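Local coordinates for oxysterol-binding protein homolog 3 (Saccharomyces cerevisiae, PDB 4IC4) that carries sterols and phospholipids in a hydrophobic pocket of its OSBP-related domain and transfers them between membranes in phosphoinositide-coupled directional transport, at residues V98-I103 against E280-V285. Numbering follows the deposited sequence.
Sequences VSAFAI and ETIWEV
Ala100 puts its methyl group against two consecutive side chains of the strand, Ile282 and Trp283, and that one CB makes both close contacts from the helix side. The tighter half is with Ile282, where Ala100 CB sits 3.8 Å from Ile282 CG2. This branch methyl is the one anti to the backbone N, and it reaches the helix, while CG1 and CD1 swing away from it (chi1 -58°). Beside it, Ala100 CB lies 4.2 Å from Trp283 CB, so Ala100 meets the root of the tryptophan and not its indole. The small alanine lets Ala100 CA and Trp283 CA come to 6.5 Å. With CG anti to the backbone N (chi1 162°), the ring turns off along the strand; one of its faces has the backbone N of Val285 4.1 Å above the plane, toward the rim. Two neighbours in a strand would normally point to opposite faces. Here Ile282 and Trp283 both lie opposite Leu273 of strand 272-275 in a classic beta bulge, helped by the helix-like backbone of Ile282 (psi -36°), and both start out toward the helix. Strand 281-284 ends the run of antiparallel strands of the OSBP-related domain, a lipid-binding beta barrel, and the contact lies away from the residues that bind the phosphoinositide. On the helix, Phe101 heads the other way, to Leu85 and Trp198, whereas Leu84 of helix 83-88 touches both Ala100 and Trp283, and Tyr81 meets the indole edge-to-face. Between the two segments the packing is looser at Ile103, whose CG2 stays 5.5 Å from Trp283 CZ3. Before and after the touching pair the chain turns to solvent: Glu280, Thr281 and Glu284 are exposed.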
ATOM      1  N   VAL A  98      -2.216 -11.868  12.771  1.00 11.83           N
ATOM      2  CA  VAL A  98      -2.732 -11.481  11.463  1.00 11.35           C
ATOM      3  C   VAL A  98      -3.494 -10.169  11.655  1.00 12.91           C
ATOM      4  O   VAL A  98      -3.440  -9.278  10.809  1.00 11.71           O
ATOM      5  CB  VAL A  98      -3.674 -12.560  10.880  1.00 11.45           C
ATOM      6  CG1 VAL A  98      -4.317 -12.057   9.594  1.00 12.62           C
ATOM      7  CG2 VAL A  98      -2.891 -13.832  10.600  1.00 12.23           C
ATOM      8  N   SER A  99      -4.190 -10.041  12.782  1.00 12.34           N
ATOM      9  CA  SER A  99      -4.933  -8.820  13.068  1.00 12.60           C
ATOM     10  C   SER A  99      -3.964  -7.646  13.217  1.00 11.13           C
ATOM     11  O   SER A  99      -4.213  -6.553  12.708  1.00 11.80           O
ATOM     12  CB  SER A  99      -5.753  -8.980  14.349  1.00 14.12           C
ATOM     13  OG  SER A  99      -6.758  -9.966  14.179  1.00 13.89           O
ATOM     14  N   ALA A 100      -2.859  -7.874  13.919  1.00 10.94           N
ATOM     15  CA  ALA A 100      -1.858  -6.827  14.102  1.00 10.11           C
ATOM     16  C   ALA A 100      -1.345  -6.408  12.727  1.00  9.52           C
ATOM     17  O   ALA A 100      -1.181  -5.219  12.442  1.00  9.99           O
ATOM     18  CB  ALA A 100      -0.701  -7.349  14.960  1.00 10.97           C
ATOM     19  N   PHE A 101      -1.089  -7.394  11.875  1.00  9.72           N
ATOM     20  CA  PHE A 101      -0.604  -7.113  10.529  1.00  9.73           C
ATOM     21  C   PHE A 101      -1.618  -6.278   9.752  1.00  8.88           C
ATOM     22  O   PHE A 101      -1.257  -5.303   9.100  1.00 10.42           O
ATOM     23  CB  PHE A 101      -0.339  -8.417   9.773  1.00  8.72           C
ATOM     24  CG  PHE A 101       0.075  -8.209   8.340  1.00  8.10           C
ATOM     25  CD1 PHE A 101       1.370  -7.802   8.029  1.00  8.74           C
ATOM     26  CD2 PHE A 101      -0.840  -8.385   7.309  1.00  9.32           C
ATOM     27  CE1 PHE A 101       1.746  -7.571   6.705  1.00  8.54           C
ATOM     28  CE2 PHE A 101      -0.473  -8.155   5.979  1.00  9.86           C
ATOM     29  CZ  PHE A 101       0.825  -7.748   5.678  1.00 10.04           C
ATOM     30  N   ALA A 102      -2.890  -6.660   9.837  1.00  9.90           N
ATOM     31  CA  ALA A 102      -3.954  -5.961   9.124  1.00  9.17           C
ATOM     32  C   ALA A 102      -4.082  -4.487   9.493  1.00  9.47           C
ATOM     33  O   ALA A 102      -4.414  -3.654   8.650  1.00  9.88           O
ATOM     34  CB  ALA A 102      -5.284  -6.669   9.358  1.00 10.45           C
ATOM     35  N   ILE A 103      -3.820  -4.170  10.755  1.00  9.97           N
ATOM     36  CA  ILE A 103      -3.913  -2.800  11.242  1.00 11.03           C
ATOM     37  C   ILE A 103      -2.622  -2.004  11.042  1.00  9.85           C
ATOM     38  O   ILE A 103      -2.658  -0.785  10.859  1.00 11.25           O
ATOM     39  CB  ILE A 103      -4.248  -2.793  12.754  1.00 14.92           C
ATOM     40  CG1 ILE A 103      -5.623  -3.422  12.985  1.00 15.40           C
ATOM     41  CG2 ILE A 103      -4.203  -1.373  13.301  1.00 17.62           C
ATOM     42  CD1 ILE A 103      -5.944  -3.678  14.449  1.00 21.38           C
ATOM     43  N   GLU A 280       1.288  -8.186  26.919  1.00 24.57           N
ATOM     44  CA  GLU A 280       2.390  -8.508  26.015  1.00 25.24           C
ATOM     45  C   GLU A 280       2.284  -7.711  24.721  1.00 22.96           C
ATOM     46  O   GLU A 280       1.220  -7.651  24.106  1.00 21.70           O
ATOM     47  CB  GLU A 280       2.390 -10.002  25.679  1.00 28.16           C
ATOM     48  CG  GLU A 280       3.437 -10.392  24.638  1.00 33.37           C
ATOM     49  CD  GLU A 280       3.323 -11.839  24.194  1.00 35.96           C
ATOM     50  OE1 GLU A 280       2.263 -12.215  23.646  1.00 37.59           O
ATOM     51  OE2 GLU A 280       4.295 -12.600  24.389  1.00 38.16           O
ATOM     52  N   THR A 281       3.392  -7.105  24.311  1.00 20.87           N
ATOM     53  CA  THR A 281       3.426  -6.321  23.081  1.00 19.34           C
ATOM     54  C   THR A 281       3.410  -7.253  21.871  1.00 18.81           C
ATOM     55  O   THR A 281       4.202  -8.190  21.790  1.00 19.36           O
ATOM     56  CB  THR A 281       4.689  -5.445  23.022  1.00 20.47           C
ATOM     57  OG1 THR A 281       4.757  -4.632  24.200  1.00 22.14           O
ATOM     58  CG2 THR A 281       4.657  -4.545  21.794  1.00 20.52           C
ATOM     59  N   ILE A 282       2.501  -6.986  20.938  1.00 16.54           N
ATOM     60  CA  ILE A 282       2.357  -7.796  19.733  1.00 15.15           C
ATOM     61  C   ILE A 282       3.023  -7.128  18.535  1.00 13.41           C
ATOM     62  O   ILE A 282       3.598  -7.796  17.678  1.00 14.79           O
ATOM     63  CB  ILE A 282       0.861  -8.009  19.389  1.00 15.48           C
ATOM     64  CG1 ILE A 282       0.136  -8.672  20.563  1.00 18.32           C
ATOM     65  CG2 ILE A 282       0.729  -8.839  18.120  1.00 16.44           C
ATOM     66  CD1 ILE A 282       0.637 -10.053  20.904  1.00 19.09           C
ATOM     67  N   TRP A 283       2.948  -5.803  18.494  1.00 11.96           N
ATOM     68  CA  TRP A 283       3.504  -5.029  17.386  1.00 11.59           C
ATOM     69  C   TRP A 283       3.843  -3.613  17.834  1.00 11.77           C
ATOM     70  O   TRP A 283       3.186  -3.056  18.714  1.00 11.83           O
ATOM     71  CB  TRP A 283       2.477  -4.970  16.245  1.00 11.48           C
ATOM     72  CG  TRP A 283       2.720  -3.881  15.228  1.00 10.36           C
ATOM     73  CD1 TRP A 283       3.598  -3.913  14.180  1.00 10.82           C
ATOM     74  CD2 TRP A 283       2.091  -2.592  15.184  1.00 10.43           C
ATOM     75  NE1 TRP A 283       3.555  -2.727  13.490  1.00  9.36           N
ATOM     76  CE2 TRP A 283       2.640  -1.896  14.082  1.00 10.60           C
ATOM     77  CE3 TRP A 283       1.118  -1.956  15.968  1.00 11.55           C
ATOM     78  CZ2 TRP A 283       2.248  -0.597  13.744  1.00 11.64           C
ATOM     79  CZ3 TRP A 283       0.728  -0.664  15.634  1.00 11.10           C
ATOM     80  CH2 TRP A 283       1.293   0.003  14.529  1.00 11.62           C
ATOM     81  N   GLU A 284       4.868  -3.039  17.209  1.00 11.79           N
ATOM     82  CA  GLU A 284       5.306  -1.678  17.496  1.00 13.59           C
ATOM     83  C   GLU A 284       5.789  -1.065  16.186  1.00 11.88           C
ATOM     84  O   GLU A 284       6.322  -1.769  15.333  1.00 11.75           O
ATOM     85  CB  GLU A 284       6.461  -1.679  18.503  1.00 15.76           C
ATOM     86  CG  GLU A 284       6.137  -2.285  19.852  1.00 22.34           C
ATOM     87  CD  GLU A 284       7.370  -2.425  20.722  1.00 23.25           C
ATOM     88  OE1 GLU A 284       8.291  -3.166  20.321  1.00 25.49           O
ATOM     89  OE2 GLU A 284       7.420  -1.796  21.801  1.00 27.88           O
ATOM     90  N   VAL A 285       5.602   0.240  16.028  1.00 12.64           N
ATOM     91  CA  VAL A 285       6.039   0.906  14.808  1.00 12.75           C
ATOM     92  C   VAL A 285       7.558   0.904  14.702  1.00 12.92           C
ATOM     93  O   VAL A 285       8.268   0.770  15.703  1.00 13.63           O
ATOM     94  CB  VAL A 285       5.547   2.376  14.741  1.00 13.69           C
ATOM     95  CG1 VAL A 285       4.024   2.418  14.737  1.00 12.68           C
ATOM     96  CG2 VAL A 285       6.104   3.176  15.910  1.00 12.44           C
TER